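Local coordinates for type II restriction enzyme BsoBI (Geobacillus stearothermophilus, PDB 1DC1), which recognises the degenerate double-stranded DNA sequence 5'-CYCGRG-3' and, as a homodimer, cleaves it after the first cytosine, at residues S54-K57 with D61-Y64; N96-N101 with D112-R117; S148-D151 with P156-W159; S300-A305 with C317-N322. One frame throughout, in Å; residues are numbered along the deposited sequence.

Contact 1 (S54-K57 with D61-Y64); sequences SVAK and DLLY
Ala56 turns its methyl straight onto Asp61 and Leu62, and a connecting loop folds back on itself around that touch. Both segments belong to the irregular link from helix 21-53 to helix 69-75, in the helical part of the enzyme, well away from the annotated sites. Leu62 makes the tighter approach: its CD2 branch comes to 3.4 Å from Ala56 CB, closer than usual for two carbons. On the same methyl, Asp61 CB sits 3.6 Å from Ala56 CB, and the aspartate continues past it to the next backbone amide. There Lys57 N gives Asp61 OD2 a weak hydrogen bond, 3.3 Å long and bent to 141° at the hydrogen. Asp61 can reach it because its CG lies anti to its carbonyl carbon, chi1 -77°.

One shell out, Thr58 OG1 is hydrogen-bonded to Asp61 N, so the short link between the segments helps to set the aspartate in place. Leu62 also carries the loop into the neighbouring helices, packing on Leu103, Phe110 and Leu114, while Leu63 turns to helix 88-103. The returning limb is itself a single turn, shut by the hydrogen bond from Tyr64 N to Asp61 O at 3.0 Å.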
loop_
_atom_site.group_PDB
_atom_site.type_symbol
_atom_site.label_atom_id
_atom_site.label_comp_id
_atom_site.label_asym_id
_atom_site.label_seq_id
_atom_site.Cartn_x
_atom_site.Cartn_y
_atom_site.Cartn_z
ATOM N N SER D 54 -10.978 2.958 -34.039
ATOM C CA SER D 54 -11.191 2.162 -35.231
ATOM C C SER D 54 -11.162 2.914 -36.563
ATOM O O SER D 54 -11.039 2.274 -37.631
ATOM C CB SER D 54 -12.451 1.341 -35.084
ATOM O OG SER D 54 -12.213 0.247 -34.214
ATOM N N VAL D 55 -11.257 4.249 -36.526
ATOM C CA VAL D 55 -11.152 4.996 -37.777
ATOM C C VAL D 55 -9.684 5.011 -38.301
ATOM O O VAL D 55 -9.476 5.256 -39.486
ATOM C CB VAL D 55 -11.746 6.420 -37.684
ATOM C CG1 VAL D 55 -13.039 6.384 -36.875
ATOM C CG2 VAL D 55 -10.760 7.350 -37.103
ATOM N N ALA D 56 -8.685 4.710 -37.447
ATOM C CA ALA D 56 -7.283 4.648 -37.870
ATOM C C ALA D 56 -7.143 3.346 -38.634
ATOM O O ALA D 56 -7.587 2.287 -38.181
ATOM C CB ALA D 56 -6.371 4.647 -36.679
ATOM N N LYS D 57 -6.534 3.402 -39.811
ATOM C CA LYS D 57 -6.396 2.189 -40.570
ATOM C C LYS D 57 -5.054 1.594 -40.259
ATOM O O LYS D 57 -4.834 0.421 -40.509
ATOM C CB LYS D 57 -6.578 2.476 -42.060
ATOM C CG LYS D 57 -8.044 2.765 -42.510
ATOM C CD LYS D 57 -9.044 2.800 -41.347
ATOM C CE LYS D 57 -10.117 1.715 -41.446
ATOM N NZ LYS D 57 -9.612 0.354 -41.062
ATOM N N ASP D 61 -1.674 5.977 -37.723
ATOM C CA ASP D 61 -2.811 6.860 -37.921
ATOM C C ASP D 61 -3.440 7.276 -36.591
ATOM O O ASP D 61 -4.083 8.326 -36.511
ATOM C CB ASP D 61 -3.867 6.179 -38.804
ATOM C CG ASP D 61 -3.504 6.175 -40.292
ATOM O OD1 ASP D 61 -2.662 7.007 -40.722
ATOM O OD2 ASP D 61 -4.080 5.326 -41.016
ATOM N N LEU D 62 -3.237 6.464 -35.554
ATOM C CA LEU D 62 -3.798 6.739 -34.218
ATOM C C LEU D 62 -3.256 8.067 -33.661
ATOM O O LEU D 62 -3.922 8.719 -32.849
ATOM C CB LEU D 62 -3.503 5.544 -33.249
ATOM C CG LEU D 62 -4.038 4.127 -33.628
ATOM C CD1 LEU D 62 -3.381 3.029 -32.815
ATOM C CD2 LEU D 62 -5.550 4.100 -33.429
ATOM N N LEU D 63 -2.068 8.455 -34.125
ATOM C CA LEU D 63 -1.443 9.696 -33.688
ATOM C C LEU D 63 -2.230 10.939 -34.106
ATOM O O LEU D 63 -2.026 12.031 -33.574
ATOM C CB LEU D 63 -0.053 9.779 -34.269
ATOM C CG LEU D 63 0.844 8.693 -33.715
ATOM C CD1 LEU D 63 2.206 8.651 -34.425
ATOM C CD2 LEU D 63 0.999 9.008 -32.241
ATOM N N TYR D 64 -3.119 10.782 -35.075
ATOM C CA TYR D 64 -3.899 11.924 -35.548
ATOM C C TYR D 64 -5.296 12.066 -34.965
ATOM O O TYR D 64 -5.992 13.039 -35.239
ATOM C CB TYR D 64 -3.975 11.912 -37.068
ATOM C CG TYR D 64 -2.616 11.775 -37.662
ATOM C CD1 TYR D 64 -1.584 12.608 -37.243
ATOM C CD2 TYR D 64 -2.335 10.758 -38.562
ATOM C CE1 TYR D 64 -0.306 12.425 -37.689
ATOM C CE2 TYR D 64 -1.072 10.557 -39.023
ATOM C CZ TYR D 64 -0.046 11.388 -38.582
ATOM O OH TYR D 64 1.253 11.156 -38.996
#

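Contact 2 (N96-N101 with D112-R117); sequences NNLIEN and DELIFR
Leu98 spreads its two methyls over two neighbours on the facing helix, Leu114 and Arg117. Its CD2 lies 4.0 Å from Leu114 CD1, the two leucines crossing at about a right angle. The other branch, Leu98 CD1, comes to 4.0 Å from Arg117 CD, so it is the aliphatic part of the arginine that meets the leucine as the two side chains run past each other in opposite directions. Leu98 reaches across with its CG anti to the backbone nitrogen, chi1 166°.

Arg117 is extended from CG to NE, which carries the charged end past the leucine, where Glu113, one turn earlier on the same helix, reaches out to meet it. Arg117 NE donates a nearly straight bond (163°) to Glu113 OE2 at 2.8 Å; the acceptor lies in the guanidinium plane, and the carboxylate is met on its anti side, somewhat out of its own plane. Beyond this salt bridge, Arg117 NH1 is hydrogen-bonded to Ser39 OG of the second subunit, Phe102 makes a cation-pi contact with the guanidinium, and Glu113 OE1 pairs with Arg47 of the second subunit. A methionine in place of Arg117 would probably leave Glu113 OE2 without its charged mate and Ser39 of the second subunit without its partner. What results is a helix-loop-helix pair, helices 88-103 and 110-152, with an apolar seam that passes into a subunit interface of mixed polar and apolar contacts.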
loop_
_atom_site.group_PDB
_atom_site.type_symbol
_atom_site.label_atom_id
_atom_site.label_comp_id
_atom_site.label_asym_id
_atom_site.label_seq_id
_atom_site.Cartn_x
_atom_site.Cartn_y
_atom_site.Cartn_z
ATOM N N ASN D 96 4.965 6.483 -28.916
ATOM C CA ASN D 96 5.647 5.871 -30.056
ATOM C C ASN D 96 6.117 4.455 -29.716
ATOM O O ASN D 96 6.071 3.554 -30.561
ATOM C CB ASN D 96 6.822 6.746 -30.517
ATOM C CG ASN D 96 6.347 8.093 -31.082
ATOM O OD1 ASN D 96 5.236 8.201 -31.641
ATOM N ND2 ASN D 96 7.176 9.128 -30.925
ATOM N N ASN D 97 6.529 4.243 -28.472
ATOM C CA ASN D 97 6.989 2.916 -28.075
ATOM C C ASN D 97 5.838 1.936 -28.176
ATOM O O ASN D 97 6.008 0.805 -28.617
ATOM C CB ASN D 97 7.534 2.963 -26.658
ATOM C CG ASN D 97 8.859 3.729 -26.573
ATOM O OD1 ASN D 97 9.571 3.889 -27.589
ATOM N ND2 ASN D 97 9.194 4.213 -25.365
ATOM N N LEU D 98 4.654 2.391 -27.782
ATOM C CA LEU D 98 3.478 1.540 -27.828
ATOM C C LEU D 98 3.199 1.179 -29.289
ATOM O O LEU D 98 2.962 0.006 -29.631
ATOM C CB LEU D 98 2.275 2.290 -27.204
ATOM C CG LEU D 98 0.926 1.628 -27.500
ATOM C CD1 LEU D 98 0.847 0.235 -26.869
ATOM C CD2 LEU D 98 -0.215 2.566 -27.022
ATOM N N ILE D 99 3.223 2.188 -30.153
ATOM C CA ILE D 99 2.995 1.951 -31.576
ATOM C C ILE D 99 4.061 1.010 -32.183
ATOM O O ILE D 99 3.706 0.022 -32.810
ATOM C CB ILE D 99 2.923 3.299 -32.376
ATOM C CG1 ILE D 99 1.621 4.030 -32.050
ATOM C CG2 ILE D 99 2.995 3.041 -33.896
ATOM C CD1 ILE D 99 1.594 5.445 -32.547
ATOM N N GLU D 100 5.346 1.275 -31.939
ATOM C CA GLU D 100 6.404 0.453 -32.522
ATOM C C GLU D 100 6.600 -0.884 -31.896
ATOM O O GLU D 100 6.893 -1.839 -32.601
ATOM C CB GLU D 100 7.743 1.201 -32.493
ATOM C CG GLU D 100 7.678 2.572 -33.192
ATOM C CD GLU D 100 8.976 3.361 -33.088
ATOM O OE1 GLU D 100 9.875 2.908 -32.350
ATOM O OE2 GLU D 100 9.094 4.429 -33.729
ATOM N N ASN D 101 6.417 -0.972 -30.583
ATOM C CA ASN D 101 6.666 -2.225 -29.894
ATOM C C ASN D 101 5.506 -3.165 -29.814
ATOM O O ASN D 101 5.694 -4.396 -29.705
ATOM C CB ASN D 101 7.165 -1.976 -28.467
ATOM C CG ASN D 101 8.431 -1.173 -28.438
ATOM O OD1 ASN D 101 9.260 -1.313 -29.340
ATOM N ND2 ASN D 101 8.601 -0.324 -27.411
ATOM N N ASP D 112 -7.451 -4.194 -31.194
ATOM C CA ASP D 112 -7.646 -4.892 -29.930
ATOM C C ASP D 112 -6.353 -4.890 -29.118
ATOM O O ASP D 112 -6.426 -4.899 -27.907
ATOM C CB ASP D 112 -8.147 -6.318 -30.135
ATOM C CG ASP D 112 -9.662 -6.406 -30.322
ATOM O OD1 ASP D 112 -10.410 -5.404 -30.217
ATOM O OD2 ASP D 112 -10.101 -7.520 -30.590
ATOM N N GLU D 113 -5.180 -4.902 -29.764
ATOM C CA GLU D 113 -3.919 -4.817 -29.018
ATOM C C GLU D 113 -4.004 -3.533 -28.141
ATOM O O GLU D 113 -3.693 -3.552 -26.945
ATOM C CB GLU D 113 -2.702 -4.720 -29.966
ATOM C CG GLU D 113 -1.345 -4.716 -29.224
ATOM C CD GLU D 113 -1.028 -6.048 -28.505
ATOM O OE1 GLU D 113 -1.615 -7.083 -28.884
ATOM O OE2 GLU D 113 -0.183 -6.084 -27.563
ATOM N N LEU D 114 -4.429 -2.427 -28.737
ATOM C CA LEU D 114 -4.552 -1.156 -28.023
ATOM C C LEU D 114 -5.570 -1.218 -26.888
ATOM O O LEU D 114 -5.292 -0.797 -25.746
ATOM C CB LEU D 114 -4.996 -0.064 -28.995
ATOM C CG LEU D 114 -5.315 1.312 -28.397
ATOM C CD1 LEU D 114 -4.162 1.826 -27.497
ATOM C CD2 LEU D 114 -5.568 2.275 -29.580
ATOM N N ILE D 115 -6.771 -1.717 -27.215
ATOM C CA ILE D 115 -7.865 -1.825 -26.224
ATOM C C ILE D 115 -7.491 -2.743 -25.044
ATOM O O ILE D 115 -7.773 -2.414 -23.904
ATOM C CB ILE D 115 -9.244 -2.336 -26.855
ATOM C CG1 ILE D 115 -9.664 -1.491 -28.097
ATOM C CG2 ILE D 115 -10.322 -2.261 -25.812
ATOM C CD1 ILE D 115 -9.562 0.014 -27.948
ATOM N N PHE D 116 -6.870 -3.885 -25.332
ATOM C CA PHE D 116 -6.427 -4.847 -24.330
ATOM C C PHE D 116 -5.373 -4.171 -23.418
ATOM O O PHE D 116 -5.424 -4.338 -22.198
ATOM C CB PHE D 116 -5.785 -6.084 -24.996
ATOM C CG PHE D 116 -6.767 -7.005 -25.688
ATOM C CD1 PHE D 116 -8.157 -6.787 -25.629
ATOM C CD2 PHE D 116 -6.302 -8.098 -26.402
ATOM C CE1 PHE D 116 -9.074 -7.653 -26.286
ATOM C CE2 PHE D 116 -7.206 -8.971 -27.058
ATOM C CZ PHE D 116 -8.581 -8.746 -27.001
ATOM N N ARG D 117 -4.425 -3.418 -24.003
ATOM C CA ARG D 117 -3.412 -2.751 -23.186
ATOM C C ARG D 117 -4.001 -1.623 -22.384
ATOM O O ARG D 117 -3.644 -1.430 -21.224
ATOM C CB ARG D 117 -2.251 -2.278 -24.036
ATOM C CG ARG D 117 -1.359 -3.481 -24.314
ATOM C CD ARG D 117 -0.216 -3.334 -25.385
ATOM N NE ARG D 117 0.536 -4.603 -25.359
ATOM C CZ ARG D 117 1.478 -4.898 -24.464
ATOM N NH1 ARG D 117 1.818 -4.020 -23.518
ATOM N NH2 ARG D 117 2.015 -6.103 -24.468
#

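Contact 3 (S148-D151 with P156-W159); sequences SALD and PYKW
Tyr157 OH is held by a hydrogen bond with Asp177 OD2, and the ring behind it turns its edge to Asp151. There Asp151 OD1 stands 3.5 Å from Tyr157 CE2, close to the ring plane, with the carboxylate and ring planes 25° apart. An acid oxygen set against a ring edge meets weakly positive C-H groups instead of the electron-rich face, so the approach is probably mildly favourable, though it is no hydrogen bond. The other oxygen, Asp151 OD2, comes close to Asp177 OD2. Two carboxylates so near each other would tend to raise the proton affinity of one of them; Arg144 makes a long, weak ion pair with Asp151 OD2.

Below the polar end the contact is apolar. Leu150 pushes CD1 to 3.7 Å from Tyr157 CB and to the same 3.7 Å from Tyr157 CD2, meeting the base of the ring obliquely. With CG between the backbone nitrogen and the carbonyl carbon (chi1 65°), the tyrosine ring runs back alongside the helix, its CD2-CE2 edge toward Leu150 and Asp151. A phenylalanine at Tyr157 is likely to leave Asp177 without its hydroxyl partner, beside the like-charged Asp151.

Leu150 also touches Ile187 and Trp189 of strand 184-191, and Ile321 of helix 310-321. The contact thus packs the C-terminal end of the long helix 110-152 against strand 157-161, the next element in the chain and a member of the mixed sheet at the centre of this PDDEXK-clan nuclease.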
loop_
_atom_site.group_PDB
_atom_site.type_symbol
_atom_site.label_atom_id
_atom_site.label_comp_id
_atom_site.label_asym_id
_atom_site.label_seq_id
_atom_site.Cartn_x
_atom_site.Cartn_y
_atom_site.Cartn_z
ATOM N N SER D 148 -26.375 7.393 14.914
ATOM C CA SER D 148 -27.378 6.532 15.534
ATOM C C SER D 148 -27.270 6.606 17.051
ATOM O O SER D 148 -28.291 6.638 17.735
ATOM C CB SER D 148 -27.232 5.099 15.074
ATOM O OG SER D 148 -27.902 5.022 13.842
ATOM N N ALA D 149 -26.054 6.632 17.583
ATOM C CA ALA D 149 -25.882 6.767 19.019
ATOM C C ALA D 149 -26.529 8.083 19.526
ATOM O O ALA D 149 -27.153 8.096 20.586
ATOM C CB ALA D 149 -24.407 6.748 19.384
ATOM N N LEU D 150 -26.378 9.186 18.782
ATOM C CA LEU D 150 -26.969 10.493 19.169
ATOM C C LEU D 150 -28.488 10.375 19.069
ATOM O O LEU D 150 -29.205 10.815 19.984
ATOM C CB LEU D 150 -26.496 11.670 18.262
ATOM C CG LEU D 150 -25.002 12.049 18.406
ATOM C CD1 LEU D 150 -24.482 12.910 17.287
ATOM C CD2 LEU D 150 -24.862 12.772 19.696
ATOM N N ASP D 151 -28.961 9.786 17.968
ATOM C CA ASP D 151 -30.397 9.617 17.743
ATOM C C ASP D 151 -31.016 8.777 18.847
ATOM O O ASP D 151 -32.034 9.161 19.420
ATOM C CB ASP D 151 -30.671 8.942 16.403
ATOM C CG ASP D 151 -30.292 9.819 15.207
ATOM O OD1 ASP D 151 -30.049 11.029 15.406
ATOM O OD2 ASP D 151 -30.231 9.288 14.072
ATOM N N PRO D 156 -29.817 16.083 19.632
ATOM C CA PRO D 156 -29.702 16.605 18.275
ATOM C C PRO D 156 -28.231 16.901 17.900
ATOM O O PRO D 156 -27.341 16.984 18.745
ATOM C CB PRO D 156 -30.545 17.879 18.299
ATOM C CG PRO D 156 -30.679 18.260 19.710
ATOM C CD PRO D 156 -30.468 17.026 20.557
ATOM N N TYR D 157 -27.991 17.066 16.613
ATOM C CA TYR D 157 -26.658 17.374 16.150
ATOM C C TYR D 157 -26.746 18.223 14.871
ATOM O O TYR D 157 -27.832 18.407 14.315
ATOM C CB TYR D 157 -25.871 16.060 15.922
ATOM C CG TYR D 157 -26.417 15.177 14.816
ATOM C CD1 TYR D 157 -26.065 15.424 13.461
ATOM C CD2 TYR D 157 -27.277 14.108 15.107
ATOM C CE1 TYR D 157 -26.544 14.637 12.409
ATOM C CE2 TYR D 157 -27.776 13.306 14.075
ATOM C CZ TYR D 157 -27.397 13.581 12.705
ATOM O OH TYR D 157 -27.867 12.805 11.642
ATOM N N LYS D 158 -25.610 18.790 14.464
ATOM C CA LYS D 158 -25.507 19.549 13.231
ATOM C C LYS D 158 -24.481 18.792 12.421
ATOM O O LYS D 158 -23.663 18.062 12.995
ATOM C CB LYS D 158 -25.013 20.956 13.513
ATOM C CG LYS D 158 -25.857 21.653 14.567
ATOM C CD LYS D 158 -25.375 23.039 14.791
ATOM C CE LYS D 158 -26.132 23.989 13.938
ATOM N NZ LYS D 158 -27.311 24.424 14.708
ATOM N N TRP D 159 -24.555 18.918 11.103
ATOM C CA TRP D 159 -23.608 18.235 10.284
ATOM C C TRP D 159 -23.044 19.122 9.203
ATOM O O TRP D 159 -23.607 20.147 8.860
ATOM C CB TRP D 159 -24.246 17.008 9.698
ATOM C CG TRP D 159 -25.260 17.322 8.677
ATOM C CD1 TRP D 159 -26.480 17.895 8.881
ATOM C CD2 TRP D 159 -25.186 17.001 7.268
ATOM N NE1 TRP D 159 -27.179 17.940 7.684
ATOM C CE2 TRP D 159 -26.404 17.400 6.688
ATOM C CE3 TRP D 159 -24.200 16.410 6.450
ATOM C CZ2 TRP D 159 -26.667 17.230 5.325
ATOM C CZ3 TRP D 159 -24.460 16.241 5.113
ATOM C CH2 TRP D 159 -25.684 16.647 4.558
#

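Contact 4 (S300-A305 with C317-N322); sequences SLTNSA and CRWIIN
Asn303 begins strand 303-306 and faces Trp319, in the last turn of helix 310-321; the two backbones stay well apart, Asn303 CA to Trp319 CA 9.3 Å, and the indole fills the distance between them. Asn303 lies over one face of that indole. Its amide nitrogen rides 3.3 Å above the ring plane and is nearest to the benzo part, Asn303 ND2 to Trp319 CE3 being 3.4 Å. The amide stands steeply on the ring, 71° between the planes, so this is no flat stack. Farther along the same face, Asn303 CB makes a CH-pi contact 4.2 Å from the centroid of the six-membered ring of Trp319.

A bent bond from Ser304 N to Asn303 OD1 (2.8 Å, 140°) favours the amide rotation that turns ND2 to the tryptophan. Thr302 adds its methyl, CG2 lying 3.7 Å from Trp319 CZ2 at an oblique approach. With that methyl anti to the backbone nitrogen of Thr302, OG1 is left beside the nitrogen, where it is hydrogen-bonded to Thr277 N on the adjoining strand.

Trp319 also packs on Lys276 and Ile278 of strand 276-281, and on Pro6 near the N terminus. Ser304 points the other way and meets Ile292 of helix 286-298. Helices 286-298 and 310-321 thus cover opposite faces of the sheet margin, the layered alpha/beta/alpha build of a restriction endonuclease core.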
loop_
_atom_site.group_PDB
_atom_site.type_symbol
_atom_site.label_atom_id
_atom_site.label_comp_id
_atom_site.label_asym_id
_atom_site.label_seq_id
_atom_site.Cartn_x
_atom_site.Cartn_y
_atom_site.Cartn_z
ATOM N N SER D 300 -1.138 4.503 26.730
ATOM C CA SER D 300 -0.672 5.262 25.579
ATOM C C SER D 300 -1.783 5.379 24.497
ATOM O O SER D 300 -1.848 6.370 23.780
ATOM C CB SER D 300 0.694 4.740 25.063
ATOM O OG SER D 300 0.575 3.902 23.955
ATOM N N LEU D 301 -2.679 4.404 24.403
ATOM C CA LEU D 301 -3.826 4.513 23.503
ATOM C C LEU D 301 -5.027 4.532 24.473
ATOM O O LEU D 301 -5.078 3.751 25.421
ATOM C CB LEU D 301 -3.887 3.315 22.564
ATOM C CG LEU D 301 -4.622 3.287 21.226
ATOM C CD1 LEU D 301 -4.114 4.386 20.321
ATOM C CD2 LEU D 301 -4.428 1.861 20.587
ATOM N N THR D 302 -5.977 5.437 24.252
ATOM C CA THR D 302 -7.163 5.598 25.098
ATOM C C THR D 302 -8.288 4.584 24.865
ATOM O O THR D 302 -8.953 4.136 25.811
ATOM C CB THR D 302 -7.767 7.011 24.953
ATOM O OG1 THR D 302 -6.710 7.974 24.965
ATOM C CG2 THR D 302 -8.707 7.298 26.095
ATOM N N ASN D 303 -8.499 4.221 23.602
ATOM C CA ASN D 303 -9.550 3.270 23.266
ATOM C C ASN D 303 -9.300 2.681 21.880
ATOM O O ASN D 303 -8.507 3.209 21.081
ATOM C CB ASN D 303 -10.915 3.974 23.320
ATOM C CG ASN D 303 -12.032 3.053 23.723
ATOM O OD1 ASN D 303 -11.942 1.816 23.612
ATOM N ND2 ASN D 303 -13.115 3.649 24.180
ATOM N N SER D 304 -9.984 1.589 21.590
ATOM C CA SER D 304 -9.828 0.928 20.298
ATOM C C SER D 304 -11.040 0.069 20.032
ATOM O O SER D 304 -11.727 -0.354 20.959
ATOM C CB SER D 304 -8.590 0.047 20.302
ATOM O OG SER D 304 -8.391 -0.608 19.062
ATOM N N ALA D 305 -11.333 -0.167 18.759
ATOM C CA ALA D 305 -12.447 -1.022 18.424
ATOM C C ALA D 305 -12.186 -1.718 17.080
ATOM O O ALA D 305 -11.493 -1.176 16.223
ATOM C CB ALA D 305 -13.740 -0.226 18.354
ATOM N N CYS D 317 -18.397 4.516 20.231
ATOM C CA CYS D 317 -19.153 5.705 19.795
ATOM C C CYS D 317 -19.936 6.362 20.940
ATOM O O CYS D 317 -19.997 7.576 21.051
ATOM C CB CYS D 317 -20.111 5.326 18.655
ATOM S SG CYS D 317 -19.215 5.131 17.117
ATOM N N ARG D 318 -20.544 5.556 21.795
ATOM C CA ARG D 318 -21.265 6.104 22.936
ATOM C C ARG D 318 -20.247 6.806 23.848
ATOM O O ARG D 318 -20.501 7.893 24.357
ATOM C CB ARG D 318 -22.013 4.962 23.617
ATOM C CG ARG D 318 -22.460 5.235 25.010
ATOM C CD ARG D 318 -23.466 4.180 25.468
ATOM N NE ARG D 318 -24.388 4.748 26.458
ATOM C CZ ARG D 318 -24.614 4.252 27.675
ATOM N NH1 ARG D 318 -23.985 3.152 28.092
ATOM N NH2 ARG D 318 -25.489 4.861 28.473
ATOM N N TRP D 319 -19.078 6.199 24.013
ATOM C CA TRP D 319 -18.034 6.796 24.802
ATOM C C TRP D 319 -17.572 8.129 24.162
ATOM O O TRP D 319 -17.374 9.128 24.876
ATOM C CB TRP D 319 -16.868 5.820 24.892
ATOM C CG TRP D 319 -15.608 6.450 25.438
ATOM C CD1 TRP D 319 -15.344 6.776 26.743
ATOM C CD2 TRP D 319 -14.451 6.831 24.693
ATOM N NE1 TRP D 319 -14.104 7.329 26.856
ATOM C CE2 TRP D 319 -13.525 7.375 25.614
ATOM C CE3 TRP D 319 -14.105 6.766 23.333
ATOM C CZ2 TRP D 319 -12.274 7.850 25.223
ATOM C CZ3 TRP D 319 -12.858 7.241 22.944
ATOM C CH2 TRP D 319 -11.959 7.774 23.884
ATOM N N ILE D 320 -17.395 8.144 22.827
ATOM C CA ILE D 320 -16.932 9.345 22.140
ATOM C C ILE D 320 -17.863 10.526 22.340
ATOM O O ILE D 320 -17.424 11.647 22.572
ATOM C CB ILE D 320 -16.769 9.097 20.619
ATOM C CG1 ILE D 320 -15.341 8.640 20.361
ATOM C CG2 ILE D 320 -17.027 10.399 19.800
ATOM C CD1 ILE D 320 -15.135 8.088 18.981
ATOM N N ILE D 321 -19.153 10.248 22.243
ATOM C CA ILE D 321 -20.182 11.254 22.377
ATOM C C ILE D 321 -20.208 11.869 23.788
ATOM O O ILE D 321 -20.605 13.029 23.978
ATOM C CB ILE D 321 -21.580 10.621 21.991
ATOM C CG1 ILE D 321 -21.722 10.559 20.468
ATOM C CG2 ILE D 321 -22.705 11.421 22.550
ATOM C CD1 ILE D 321 -22.372 9.335 20.059
ATOM N N ASN D 322 -19.757 11.093 24.767
ATOM C CA ASN D 322 -19.759 11.552 26.150
ATOM C C ASN D 322 -18.451 12.100 26.652
ATOM O O ASN D 322 -18.380 12.478 27.799
ATOM C CB ASN D 322 -20.238 10.422 27.067
ATOM C CG ASN D 322 -21.750 10.221 26.998
ATOM O OD1 ASN D 322 -22.516 11.051 27.515
ATOM N ND2 ASN D 322 -22.192 9.131 26.348
#

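Along the chain the four contacts follow one another in series; none is enclosed by another and none cross. Contact 1 closes a tight loop just after helix 21-53. Contact 2 then closes the longer turn joining helices 88-103 and 110-152, and touches contact 1 where Leu63 meets Ile99 and Leu62 meets Leu114. Helix 110-152 carries the chain from this helical region to the nuclease core: it serves contact 2 near its start and contact 3 near its end, their centres 54 Å apart. Contact 3 closes the helix-to-strand turn there. Contact 4 closes the last strand-to-helix unit, and Ile321 packs on Ala149 and Leu150 of contact 3.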